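Local coordinates for protein apolipophorin-3b (Locusta migratoria, PDB 1AEP) that helps load diacylglycerol into lipophorin, the insect haemolymph lipoprotein, by covering the hydrophobic surface that expands as lipid is taken up for flight, at residues 13-16 / 17-21; 48-51 / 52-56; 101-104 / 105-109; 113-116 / 117-120; 147-150 / 151-155. One frame throughout, in Å; residues are numbered along the deposited sequence.

Overall arrangement
Five amphipathic helices make up this apolipophorin, and each contact is a stretch of about two turns on one of four of them. Contact 1 (helix 7-25) and contact 2 (helix 36-63) each pack against contact 3 (helix 94-121) without touching each other: Ile18 CG2 lies 3.6 Å from Leu105 O, and Phe48 CZ 3.4 Å from Leu105 CD2. Contacts 1 and 3 have centres about 11 Å apart, contacts 2 and 3 about 13 Å. Contact 4 continues helix 94-121, while contact 5 occupies the last turns of helix 131-154; their centres, about 29 Å apart, fall on opposite sides of the chain's centre. Contact 5 still reaches contact 2, with Leu148 CD1 4.0 Å from Phe48 CB.

Contact 1: residues 13-16 / 17-21; sequences QLNH and TIVNA
Thr17 opens the second half of this stretch of helix 7-25 by returning to Gln13 twice. Its backbone N and its OG1 both bond to Gln13 O, the hydroxyl at 2.9 Å, and they arrive from opposite faces of the carbonyl plane. The hydroxyl can do this because OG1 sits beside the residue's own backbone N (chi1 -62°), which turns it back down the helix. The side-chain OE1 of Gln13 bonds instead to Lys142 of helix 131-154.

Ile18 follows with a nearly straight bond from its N to Leu14 O at 2.7 Å. Its side chain runs alongside that of Leu14, both pointing the same way, and the methyl-to-methyl approach of Ile18 CD1 to Leu14 CD2 is 3.5 Å. Both residues are buried, Leu14 against Ala138 and Trp112, Ile18 against Leu105.

Val19 N bonds to Asn15 O at 2.8 Å, and its CG2 branch leans over the same oxygen. Asn20 N closes the next turn on His16 O. Asn20 ND2 stands over one face of the His16 imidazole, toward its rim, 3.4 Å from CE1; the amide and ring planes are turned 67° apart.

The apolar Leu14-Ile18 pair thus faces the other helices, while His16 and also Val19 lie exposed. The Thr17 hydroxyl is satisfied by its own helix, and its bond to Gln13 O probably lowers the cost of a polar side chain packed against helix 131-154.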
loop_
_atom_site.group_PDB
_atom_site.type_symbol
_atom_site.label_atom_id
_atom_site.label_comp_id
_atom_site.label_asym_id
_atom_site.label_seq_id
_atom_site.Cartn_x
_atom_site.Cartn_y
_atom_site.Cartn_z
ATOM N N GLN A 13 8.359 5.348 -7.561
ATOM C CA GLN A 13 7.618 4.601 -8.520
ATOM C C GLN A 13 6.294 4.121 -7.932
ATOM O O GLN A 13 5.278 4.016 -8.605
ATOM C CB GLN A 13 8.556 3.471 -8.902
ATOM C CG GLN A 13 9.387 3.714 -10.173
ATOM C CD GLN A 13 10.096 2.438 -10.605
ATOM O OE1 GLN A 13 9.477 1.506 -11.124
ATOM N NE2 GLN A 13 11.392 2.372 -10.374
ATOM N N LEU A 14 6.321 3.851 -6.643
ATOM C CA LEU A 14 5.148 3.427 -5.917
ATOM C C LEU A 14 4.078 4.512 -5.934
ATOM O O LEU A 14 2.895 4.277 -6.202
ATOM C CB LEU A 14 5.631 3.374 -4.492
ATOM C CG LEU A 14 5.002 2.311 -3.660
ATOM C CD1 LEU A 14 6.077 1.826 -2.728
ATOM C CD2 LEU A 14 3.954 2.987 -2.868
ATOM N N ASN A 15 4.540 5.713 -5.634
ATOM C CA ASN A 15 3.723 6.899 -5.565
ATOM C C ASN A 15 2.986 7.156 -6.856
ATOM O O ASN A 15 1.776 7.407 -6.882
ATOM C CB ASN A 15 4.684 8.049 -5.189
ATOM C CG ASN A 15 4.193 9.477 -5.392
ATOM O OD1 ASN A 15 4.082 9.963 -6.528
ATOM N ND2 ASN A 15 3.931 10.187 -4.275
ATOM N N HIS A 16 3.722 7.120 -7.935
ATOM C CA HIS A 16 3.074 7.364 -9.186
ATOM C C HIS A 16 1.978 6.343 -9.378
ATOM O O HIS A 16 0.837 6.669 -9.717
ATOM C CB HIS A 16 4.098 7.271 -10.294
ATOM C CG HIS A 16 3.558 7.655 -11.649
ATOM N ND1 HIS A 16 3.589 6.766 -12.726
ATOM C CD2 HIS A 16 2.968 8.815 -12.084
ATOM C CE1 HIS A 16 3.043 7.390 -13.772
ATOM N NE2 HIS A 16 2.672 8.622 -13.417
ATOM N N THR A 17 2.365 5.104 -9.151
ATOM C CA THR A 17 1.431 4.013 -9.287
ATOM C C THR A 17 0.182 4.332 -8.494
ATOM O O THR A 17 -0.903 4.479 -9.044
ATOM C CB THR A 17 2.047 2.651 -8.850
ATOM O OG1 THR A 17 3.130 2.336 -9.671
ATOM C CG2 THR A 17 1.021 1.513 -8.896
ATOM N N ILE A 18 0.361 4.467 -7.199
ATOM C CA ILE A 18 -0.765 4.766 -6.323
ATOM C C ILE A 18 -1.629 5.938 -6.784
ATOM O O ILE A 18 -2.859 5.844 -6.793
ATOM C CB ILE A 18 -0.307 4.994 -4.891
ATOM C CG1 ILE A 18 0.435 3.761 -4.359
ATOM C CG2 ILE A 18 -1.486 5.351 -4.036
ATOM C CD1 ILE A 18 0.510 3.705 -2.845
ATOM N N VAL A 19 -0.985 7.045 -7.134
ATOM C CA VAL A 19 -1.742 8.213 -7.540
ATOM C C VAL A 19 -2.765 7.924 -8.639
ATOM O O VAL A 19 -3.930 8.329 -8.563
ATOM C CB VAL A 19 -0.821 9.340 -7.941
ATOM C CG1 VAL A 19 -1.621 10.340 -8.761
ATOM C CG2 VAL A 19 -0.232 9.986 -6.692
ATOM N N ASN A 20 -2.294 7.244 -9.674
ATOM C CA ASN A 20 -3.087 6.859 -10.822
ATOM C C ASN A 20 -4.248 5.929 -10.439
ATOM O O ASN A 20 -5.411 6.239 -10.700
ATOM C CB ASN A 20 -2.067 6.166 -11.748
ATOM C CG ASN A 20 -1.219 7.171 -12.498
ATOM O OD1 ASN A 20 -1.494 8.381 -12.499
ATOM N ND2 ASN A 20 -0.257 6.641 -13.226
ATOM N N ALA A 21 -3.896 4.815 -9.764
ATOM C CA ALA A 21 -4.824 3.830 -9.232
ATOM C C ALA A 21 -5.974 4.530 -8.550
ATOM O O ALA A 21 -7.128 4.249 -8.817
ATOM C CB ALA A 21 -4.145 2.904 -8.203
#

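Contact 2: residues 48-51 / 52-56; sequences FKTK and IAEVT
Phe48 presents one face of its ring to Ile52, one turn further along helix 36-63. The CG1 methylene of Ile52 sits 4.2 Å from the ring centroid and 23° off the ring normal, displaced toward the CE2-CZ rim, a CH-pi contact in which CE2 comes within 3.9 Å. With Phe48 CG anti to the backbone N (chi1 -168°), the ring is carried along the helix until its face lies by Ile52 CG1, and the two side chains run side by side into the protein. Beneath them the backbone bond from Ile52 N to Phe48 O measures 2.9 Å and is nearly straight.

Another side of the turn is charged. Lys51, bent at its second torsion, runs alongside Glu54, and NZ meets OE1 at 3.4 Å in a salt bridge whose hydrogen bond is weak. Glu54 is poorly ordered, and Lys140 offers OE1 a second, long ion pair. Glu54 N makes weak bonds to both Thr50 O and Lys51 O.

Leu105, Ala144 and Ile85 touch the Phe48 side chain, while Val108 and Thr141 touch Ile52. Apolar residues four apart facing inward, with an ion pair nearer solvent, are the signature of an amphipathic helix in the elongated five-helix bundle of the apolipophorin-III family.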
loop_
_atom_site.group_PDB
_atom_site.type_symbol
_atom_site.label_atom_id
_atom_site.label_comp_id
_atom_site.label_asym_id
_atom_site.label_seq_id
_atom_site.Cartn_x
_atom_site.Cartn_y
_atom_site.Cartn_z
ATOM N N PHE A 48 -5.830 -6.099 -2.022
ATOM C CA PHE A 48 -4.779 -5.200 -1.651
ATOM C C PHE A 48 -4.390 -5.393 -0.230
ATOM O O PHE A 48 -3.227 -5.628 0.141
ATOM C CB PHE A 48 -5.442 -3.821 -1.753
ATOM C CG PHE A 48 -4.450 -2.716 -1.695
ATOM C CD1 PHE A 48 -3.545 -2.507 -2.731
ATOM C CD2 PHE A 48 -4.376 -1.897 -0.574
ATOM C CE1 PHE A 48 -2.584 -1.501 -2.671
ATOM C CE2 PHE A 48 -3.406 -0.903 -0.484
ATOM C CZ PHE A 48 -2.498 -0.714 -1.526
ATOM N N LYS A 49 -5.421 -5.266 0.587
ATOM C CA LYS A 49 -5.237 -5.394 2.010
ATOM C C LYS A 49 -4.405 -6.627 2.282
ATOM O O LYS A 49 -3.502 -6.655 3.114
ATOM C CB LYS A 49 -6.665 -5.560 2.489
ATOM C CG LYS A 49 -6.966 -5.638 3.967
ATOM C CD LYS A 49 -8.318 -5.015 4.310
ATOM C CE LYS A 49 -9.450 -5.996 4.693
ATOM N NZ LYS A 49 -10.482 -5.388 5.548
ATOM N N THR A 50 -4.756 -7.681 1.560
ATOM C CA THR A 50 -4.118 -8.992 1.714
ATOM C C THR A 50 -2.637 -8.951 1.469
ATOM O O THR A 50 -1.840 -9.553 2.172
ATOM C CB THR A 50 -4.829 -10.096 0.892
ATOM O OG1 THR A 50 -6.038 -10.515 1.481
ATOM C CG2 THR A 50 -3.964 -11.278 0.502
ATOM N N LYS A 51 -2.292 -8.274 0.390
ATOM C CA LYS A 51 -0.923 -8.127 -0.010
ATOM C C LYS A 51 -0.126 -7.249 0.964
ATOM O O LYS A 51 0.963 -7.634 1.379
ATOM C CB LYS A 51 -0.860 -7.595 -1.419
ATOM C CG LYS A 51 -1.180 -8.673 -2.428
ATOM C CD LYS A 51 -0.045 -9.651 -2.574
ATOM C CE LYS A 51 -0.352 -10.802 -3.527
ATOM N NZ LYS A 51 0.533 -11.971 -3.388
ATOM N N ILE A 52 -0.656 -6.072 1.325
ATOM C CA ILE A 52 -0.009 -5.157 2.266
ATOM C C ILE A 52 0.255 -5.793 3.619
ATOM O O ILE A 52 1.255 -5.560 4.303
ATOM C CB ILE A 52 -0.866 -3.921 2.478
ATOM C CG1 ILE A 52 -0.738 -3.153 1.183
ATOM C CG2 ILE A 52 -0.338 -3.089 3.641
ATOM C CD1 ILE A 52 0.447 -2.198 1.226
ATOM N N ALA A 53 -0.659 -6.630 4.014
ATOM C CA ALA A 53 -0.469 -7.320 5.250
ATOM C C ALA A 53 0.666 -8.353 5.129
ATOM O O ALA A 53 1.339 -8.710 6.098
ATOM C CB ALA A 53 -1.815 -7.952 5.565
ATOM N N GLU A 54 0.885 -8.848 3.915
ATOM C CA GLU A 54 1.936 -9.820 3.686
ATOM C C GLU A 54 3.286 -9.217 3.969
ATOM O O GLU A 54 4.128 -9.821 4.637
ATOM C CB GLU A 54 1.947 -10.277 2.226
ATOM C CG GLU A 54 2.137 -11.778 2.013
ATOM C CD GLU A 54 1.437 -12.229 0.767
ATOM O OE1 GLU A 54 1.952 -12.186 -0.315
ATOM O OE2 GLU A 54 0.193 -12.629 1.026
ATOM N N VAL A 55 3.470 -8.014 3.419
ATOM C CA VAL A 55 4.653 -7.201 3.536
ATOM C C VAL A 55 4.915 -6.919 4.989
ATOM O O VAL A 55 5.985 -7.204 5.536
ATOM C CB VAL A 55 4.331 -5.870 2.824
ATOM C CG1 VAL A 55 5.364 -4.822 3.048
ATOM C CG2 VAL A 55 4.191 -6.109 1.356
ATOM N N THR A 56 3.896 -6.373 5.643
ATOM C CA THR A 56 3.974 -6.077 7.051
ATOM C C THR A 56 4.553 -7.227 7.852
ATOM O O THR A 56 5.394 -7.049 8.722
ATOM C CB THR A 56 2.546 -5.822 7.502
ATOM O OG1 THR A 56 2.222 -4.478 7.239
ATOM C CG2 THR A 56 2.469 -6.116 8.965
#

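Contact 3: residues 101-104 / 105-109; sequences LQSA and LTNVG
Helical throughout, residues 101-109 carry the usual bonds between residues four apart, with Leu105 N to Leu101 O at 2.8 Å and Asn107 N to Ser103 O at 2.7 Å. Thr106 adds a side-chain bond to this pattern. Its OG1 reaches Gln102 O at 2.6 Å, head-on to the carbonyl with a C=O...O angle of 172°, whereas its own N, at 3.3 Å, meets the same oxygen from well above the carbonyl plane. The hydroxyl therefore takes the straighter approach, put there by chi1 of -51°, which sets OG1 beside the backbone N. With a valine here the OG1 bond is gone, and Gln102 O would probably be held less firmly, by the longer, off-plane amide bond.

Leu101 and Leu105 make a loose apolar pair, CD2 of the first lying 4.3 Å from CG of the second. Val108 sets its CG2 branch 3.5 Å from Ala104 O. On the outer side, the amide of Asn107 folds back over Ser103, with CG 3.3 Å from Ser103 O.

Neighbouring helices and a loop pack on the apolar face: Leu101 on Ala45, Leu105 on Ile18 and Leu25, Val108 on Ile52, and Ala104 on Ile85 and Ala88 of the loop after helix 69-83. Leu101, Ala104, Leu105 and Val108, spaced three and four apart, form the inward stripe of an amphipathic helix in an antiparallel helical bundle.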
loop_
_atom_site.group_PDB
_atom_site.type_symbol
_atom_site.label_atom_id
_atom_site.label_comp_id
_atom_site.label_asym_id
_atom_site.label_seq_id
_atom_site.Cartn_x
_atom_site.Cartn_y
_atom_site.Cartn_z
ATOM N N LEU A 101 -11.132 3.247 0.524
ATOM C CA LEU A 101 -10.045 2.752 -0.277
ATOM C C LEU A 101 -9.077 3.853 -0.607
ATOM O O LEU A 101 -7.878 3.716 -0.392
ATOM C CB LEU A 101 -10.541 2.163 -1.581
ATOM C CG LEU A 101 -10.100 0.715 -1.674
ATOM C CD1 LEU A 101 -10.299 0.197 -3.081
ATOM C CD2 LEU A 101 -8.645 0.569 -1.270
ATOM N N GLN A 102 -9.619 4.932 -1.155
ATOM C CA GLN A 102 -8.830 6.096 -1.560
ATOM C C GLN A 102 -7.910 6.639 -0.499
ATOM O O GLN A 102 -6.839 7.177 -0.784
ATOM C CB GLN A 102 -9.708 7.239 -2.002
ATOM C CG GLN A 102 -9.240 7.681 -3.386
ATOM C CD GLN A 102 -9.999 8.863 -3.839
ATOM O OE1 GLN A 102 -10.675 8.798 -4.868
ATOM N NE2 GLN A 102 -9.921 9.923 -3.033
ATOM N N SER A 103 -8.360 6.508 0.729
ATOM C CA SER A 103 -7.589 6.984 1.835
ATOM C C SER A 103 -6.531 5.964 2.156
ATOM O O SER A 103 -5.351 6.287 2.282
ATOM C CB SER A 103 -8.491 7.337 3.017
ATOM O OG SER A 103 -8.214 6.532 4.149
ATOM N N ALA A 104 -6.981 4.716 2.265
ATOM C CA ALA A 104 -6.077 3.643 2.551
ATOM C C ALA A 104 -4.889 3.716 1.603
ATOM O O ALA A 104 -3.750 3.677 2.030
ATOM C CB ALA A 104 -6.824 2.323 2.520
ATOM N N LEU A 105 -5.170 3.894 0.313
ATOM C CA LEU A 105 -4.131 3.982 -0.684
ATOM C C LEU A 105 -3.186 5.123 -0.417
ATOM O O LEU A 105 -1.955 5.014 -0.477
ATOM C CB LEU A 105 -4.687 4.138 -2.108
ATOM C CG LEU A 105 -5.279 2.878 -2.752
ATOM C CD1 LEU A 105 -5.834 3.286 -4.107
ATOM C CD2 LEU A 105 -4.220 1.805 -3.017
ATOM N N THR A 106 -3.792 6.227 -0.120
ATOM C CA THR A 106 -3.045 7.411 0.151
ATOM C C THR A 106 -2.164 7.272 1.380
ATOM O O THR A 106 -1.040 7.709 1.379
ATOM C CB THR A 106 -3.962 8.610 0.130
ATOM O OG1 THR A 106 -4.671 8.537 -1.090
ATOM C CG2 THR A 106 -3.108 9.832 0.156
ATOM N N ASN A 107 -2.663 6.630 2.428
ATOM C CA ASN A 107 -1.859 6.449 3.624
ATOM C C ASN A 107 -0.662 5.497 3.416
ATOM O O ASN A 107 0.391 5.663 4.029
ATOM C CB ASN A 107 -2.686 5.851 4.743
ATOM C CG ASN A 107 -3.784 6.774 5.128
ATOM O OD1 ASN A 107 -4.762 6.347 5.767
ATOM N ND2 ASN A 107 -3.639 8.019 4.705
ATOM N N VAL A 108 -0.818 4.485 2.557
ATOM C CA VAL A 108 0.259 3.536 2.306
ATOM C C VAL A 108 1.418 4.226 1.612
ATOM O O VAL A 108 2.587 3.965 1.882
ATOM C CB VAL A 108 -0.257 2.345 1.502
ATOM C CG1 VAL A 108 0.871 1.515 0.954
ATOM C CG2 VAL A 108 -1.100 1.504 2.433
ATOM N N GLY A 109 1.070 5.146 0.721
ATOM C CA GLY A 109 2.066 5.905 -0.001
ATOM C C GLY A 109 2.862 6.848 0.892
ATOM O O GLY A 109 4.085 6.964 0.763
#

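Contact 4: residues 113-116 / 117-120; sequences QDIA and TKTQ
Two threonines of this amphipathic bundle helix, 94-121, turn their hydroxyls onto the main chain through different torsions. In Thr119, chi1 of 76° places OG1 between the backbone N and the carbonyl carbon, aimed at Ala116 O three residues back. In Thr117, chi1 of -80° sets OG1 beside the backbone N, where it makes a weak bond of 3.3 Å to Gln113 O.

The same Gln113 O takes a shorter, nearly straight bond (175°) from Thr117 N at 3.0 Å, the hydroxyl adding its weak one. At Ala116 O the balance differs. Thr119 OG1 comes to 2.7 Å and Gln120 N to 3.1 Å, both from one face of the carbonyl plane. An alanine in place of Thr119 has no hydroxyl to give, and Ala116 O would probably be gripped less firmly, through the longer bond from Gln120 N.

Opposite charges lie on the adjoining flank. Lys118, bent at three successive torsions, swings its ammonium back across Asp114, but NZ and OD2 stop at 4.0 Å, beyond a salt bridge, so any attraction is probably modest. Ile115 packs on Phe77 of helix 69-83, and Ala116 on Ile7 of helix 7-25. Gln113 touches Asn15, and Lys118 lies against Gln73.

Along this charged flank the backbone is regular: Lys118 N bonds to Asp114 O at 3.0 Å, in the carbonyl plane.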
loop_
_atom_site.group_PDB
_atom_site.type_symbol
_atom_site.label_atom_id
_atom_site.label_comp_id
_atom_site.label_asym_id
_atom_site.label_seq_id
_atom_site.Cartn_x
_atom_site.Cartn_y
_atom_site.Cartn_z
ATOM N N GLN A 113 6.844 6.979 1.906
ATOM C CA GLN A 113 7.692 8.136 1.752
ATOM C C GLN A 113 8.442 8.418 3.047
ATOM O O GLN A 113 9.647 8.613 3.039
ATOM C CB GLN A 113 6.882 9.345 1.329
ATOM C CG GLN A 113 6.165 9.091 -0.003
ATOM C CD GLN A 113 5.552 10.334 -0.632
ATOM O OE1 GLN A 113 5.726 10.588 -1.845
ATOM N NE2 GLN A 113 4.816 11.103 0.184
ATOM N N ASP A 114 7.721 8.414 4.171
ATOM C CA ASP A 114 8.300 8.632 5.503
ATOM C C ASP A 114 9.529 7.759 5.735
ATOM O O ASP A 114 10.622 8.246 5.985
ATOM C CB ASP A 114 7.339 8.112 6.553
ATOM C CG ASP A 114 6.731 9.204 7.338
ATOM O OD1 ASP A 114 6.376 10.251 6.838
ATOM O OD2 ASP A 114 6.615 8.899 8.624
ATOM N N ILE A 115 9.326 6.433 5.713
ATOM C CA ILE A 115 10.411 5.501 5.895
ATOM C C ILE A 115 11.543 5.680 4.896
ATOM O O ILE A 115 12.699 5.450 5.214
ATOM C CB ILE A 115 9.918 4.097 5.799
ATOM C CG1 ILE A 115 10.709 3.284 6.798
ATOM C CG2 ILE A 115 10.152 3.593 4.394
ATOM C CD1 ILE A 115 9.977 3.232 8.128
ATOM N N ALA A 116 11.234 6.073 3.654
ATOM C CA ALA A 116 12.271 6.252 2.647
ATOM C C ALA A 116 13.214 7.380 3.030
ATOM O O ALA A 116 14.436 7.256 3.000
ATOM C CB ALA A 116 11.648 6.588 1.307
ATOM N N THR A 117 12.605 8.500 3.378
ATOM C CA THR A 117 13.262 9.701 3.831
ATOM C C THR A 117 14.120 9.405 5.070
ATOM O O THR A 117 15.263 9.826 5.190
ATOM C CB THR A 117 12.091 10.667 4.162
ATOM O OG1 THR A 117 11.564 11.284 2.993
ATOM C CG2 THR A 117 12.391 11.618 5.291
ATOM N N LYS A 118 13.576 8.635 5.998
ATOM C CA LYS A 118 14.334 8.292 7.170
ATOM C C LYS A 118 15.672 7.650 6.831
ATOM O O LYS A 118 16.736 8.056 7.293
ATOM C CB LYS A 118 13.606 7.218 7.968
ATOM C CG LYS A 118 13.319 7.521 9.426
ATOM C CD LYS A 118 11.862 7.894 9.682
ATOM C CE LYS A 118 11.075 7.034 10.680
ATOM N NZ LYS A 118 9.629 6.915 10.359
ATOM N N THR A 119 15.582 6.588 6.051
ATOM C CA THR A 119 16.744 5.833 5.639
ATOM C C THR A 119 17.758 6.750 4.969
ATOM O O THR A 119 18.963 6.539 5.058
ATOM C CB THR A 119 16.347 4.666 4.684
ATOM O OG1 THR A 119 16.054 5.143 3.382
ATOM C CG2 THR A 119 15.139 3.944 5.228
ATOM N N GLN A 120 17.250 7.743 4.271
ATOM C CA GLN A 120 18.083 8.660 3.517
ATOM C C GLN A 120 18.833 9.634 4.405
ATOM O O GLN A 120 19.983 9.967 4.153
ATOM C CB GLN A 120 17.337 9.263 2.355
ATOM C CG GLN A 120 17.687 8.379 1.120
ATOM C CD GLN A 120 17.529 9.215 -0.103
ATOM O OE1 GLN A 120 18.115 8.932 -1.151
ATOM N NE2 GLN A 120 16.706 10.251 0.058
#

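Contact 5: residues 147-150 / 151-155; sequences NLQN and SIQSA
Helix 131-154 runs through both segments and ends here, Ala155 being the first residue to leave helical torsions. Regular bonds join Ile152 N to Leu148 O at 3.0 Å and Ser154 N to Asn150 O at 2.8 Å. Between them the amide of Gln153 is less certainly placed.

Ser151 doubles the grip on Asn147 O. Its N and its OG reach this oxygen from opposite faces of the carbonyl plane, OG at 3.0 Å, and chi1 of -46° keeps the hydroxyl beside the backbone N, facing back along the helix. Gln44 of helix 36-63 gives the same hydroxyl a weak further bond.

Leu148 and Ile152 lie side by side and point the same way. The end methyl CD1 of Ile152 lies along the leucine branch and meets Leu148 CD2 at 3.5 Å.

This buried pair faces two neighbours. Leu148 packs against Gln44 and Phe48 of helix 36-63, while Ile152 meets Glu24 and Leu25 near the end of helix 7-25. Gln149 and Gln153 border that second interface at Glu24, so the closing turns of helix 131-154 lie against both helices.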
loop_
_atom_site.group_PDB
_atom_site.type_symbol
_atom_site.label_atom_id
_atom_site.label_comp_id
_atom_site.label_asym_id
_atom_site.label_seq_id
_atom_site.Cartn_x
_atom_site.Cartn_y
_atom_site.Cartn_z
ATOM N N ASN A 147 -1.946 -3.971 -9.823
ATOM C CA ASN A 147 -2.938 -4.995 -10.006
ATOM C C ASN A 147 -4.320 -4.445 -9.837
ATOM O O ASN A 147 -5.202 -4.694 -10.657
ATOM C CB ASN A 147 -2.745 -6.056 -8.977
ATOM C CG ASN A 147 -1.842 -7.122 -9.528
ATOM O OD1 ASN A 147 -1.543 -8.091 -8.838
ATOM N ND2 ASN A 147 -1.382 -6.926 -10.773
ATOM N N LEU A 148 -4.492 -3.690 -8.759
ATOM C CA LEU A 148 -5.758 -3.054 -8.466
ATOM C C LEU A 148 -6.183 -2.199 -9.631
ATOM O O LEU A 148 -7.298 -2.267 -10.138
ATOM C CB LEU A 148 -5.595 -2.140 -7.247
ATOM C CG LEU A 148 -6.893 -1.681 -6.582
ATOM C CD1 LEU A 148 -6.775 -2.126 -5.157
ATOM C CD2 LEU A 148 -6.860 -0.197 -6.602
ATOM N N GLN A 149 -5.268 -1.381 -10.082
ATOM C CA GLN A 149 -5.587 -0.539 -11.184
ATOM C C GLN A 149 -5.999 -1.315 -12.424
ATOM O O GLN A 149 -6.997 -0.999 -13.055
ATOM C CB GLN A 149 -4.351 0.243 -11.460
ATOM C CG GLN A 149 -4.532 1.040 -12.706
ATOM C CD GLN A 149 -3.475 2.090 -12.790
ATOM O OE1 GLN A 149 -2.491 2.064 -12.021
ATOM N NE2 GLN A 149 -3.716 3.013 -13.706
ATOM N N ASN A 150 -5.222 -2.349 -12.768
ATOM C CA ASN A 150 -5.564 -3.168 -13.916
ATOM C C ASN A 150 -7.009 -3.640 -13.840
ATOM O O ASN A 150 -7.739 -3.673 -14.825
ATOM C CB ASN A 150 -4.642 -4.393 -13.972
ATOM C CG ASN A 150 -3.262 -4.040 -14.494
ATOM O OD1 ASN A 150 -3.014 -2.906 -14.942
ATOM N ND2 ASN A 150 -2.370 -4.996 -14.424
ATOM N N SER A 151 -7.444 -3.974 -12.621
ATOM C CA SER A 151 -8.810 -4.421 -12.391
ATOM C C SER A 151 -9.885 -3.336 -12.635
ATOM O O SER A 151 -10.849 -3.545 -13.365
ATOM C CB SER A 151 -8.937 -5.083 -11.009
ATOM O OG SER A 151 -7.849 -5.992 -10.835
ATOM N N ILE A 152 -9.709 -2.177 -12.000
ATOM C CA ILE A 152 -10.646 -1.088 -12.152
ATOM C C ILE A 152 -10.754 -0.673 -13.587
ATOM O O ILE A 152 -11.734 -0.079 -14.021
ATOM C CB ILE A 152 -10.282 0.059 -11.237
ATOM C CG1 ILE A 152 -10.638 -0.426 -9.865
ATOM C CG2 ILE A 152 -10.997 1.373 -11.503
ATOM C CD1 ILE A 152 -9.540 -0.030 -8.891
ATOM N N GLN A 153 -9.719 -1.039 -14.316
ATOM C CA GLN A 153 -9.600 -0.728 -15.722
ATOM C C GLN A 153 -10.283 -1.739 -16.608
ATOM O O GLN A 153 -10.973 -1.380 -17.549
ATOM C CB GLN A 153 -8.124 -0.819 -16.092
ATOM C CG GLN A 153 -7.352 0.358 -16.665
ATOM C CD GLN A 153 -6.063 -0.167 -17.285
ATOM O OE1 GLN A 153 -4.985 0.283 -16.944
ATOM N NE2 GLN A 153 -6.204 -1.084 -18.257
ATOM N N SER A 154 -10.051 -3.011 -16.317
ATOM C CA SER A 154 -10.633 -4.064 -17.121
ATOM C C SER A 154 -12.121 -4.242 -16.935
ATOM O O SER A 154 -12.790 -4.805 -17.799
ATOM C CB SER A 154 -9.965 -5.399 -17.057
ATOM O OG SER A 154 -9.731 -5.815 -18.409
ATOM N N ALA A 155 -12.614 -3.772 -15.796
ATOM C CA ALA A 155 -14.022 -3.840 -15.458
ATOM C C ALA A 155 -14.755 -2.578 -15.918
ATOM O O ALA A 155 -15.926 -2.362 -15.643
ATOM C CB ALA A 155 -14.182 -4.049 -13.957
#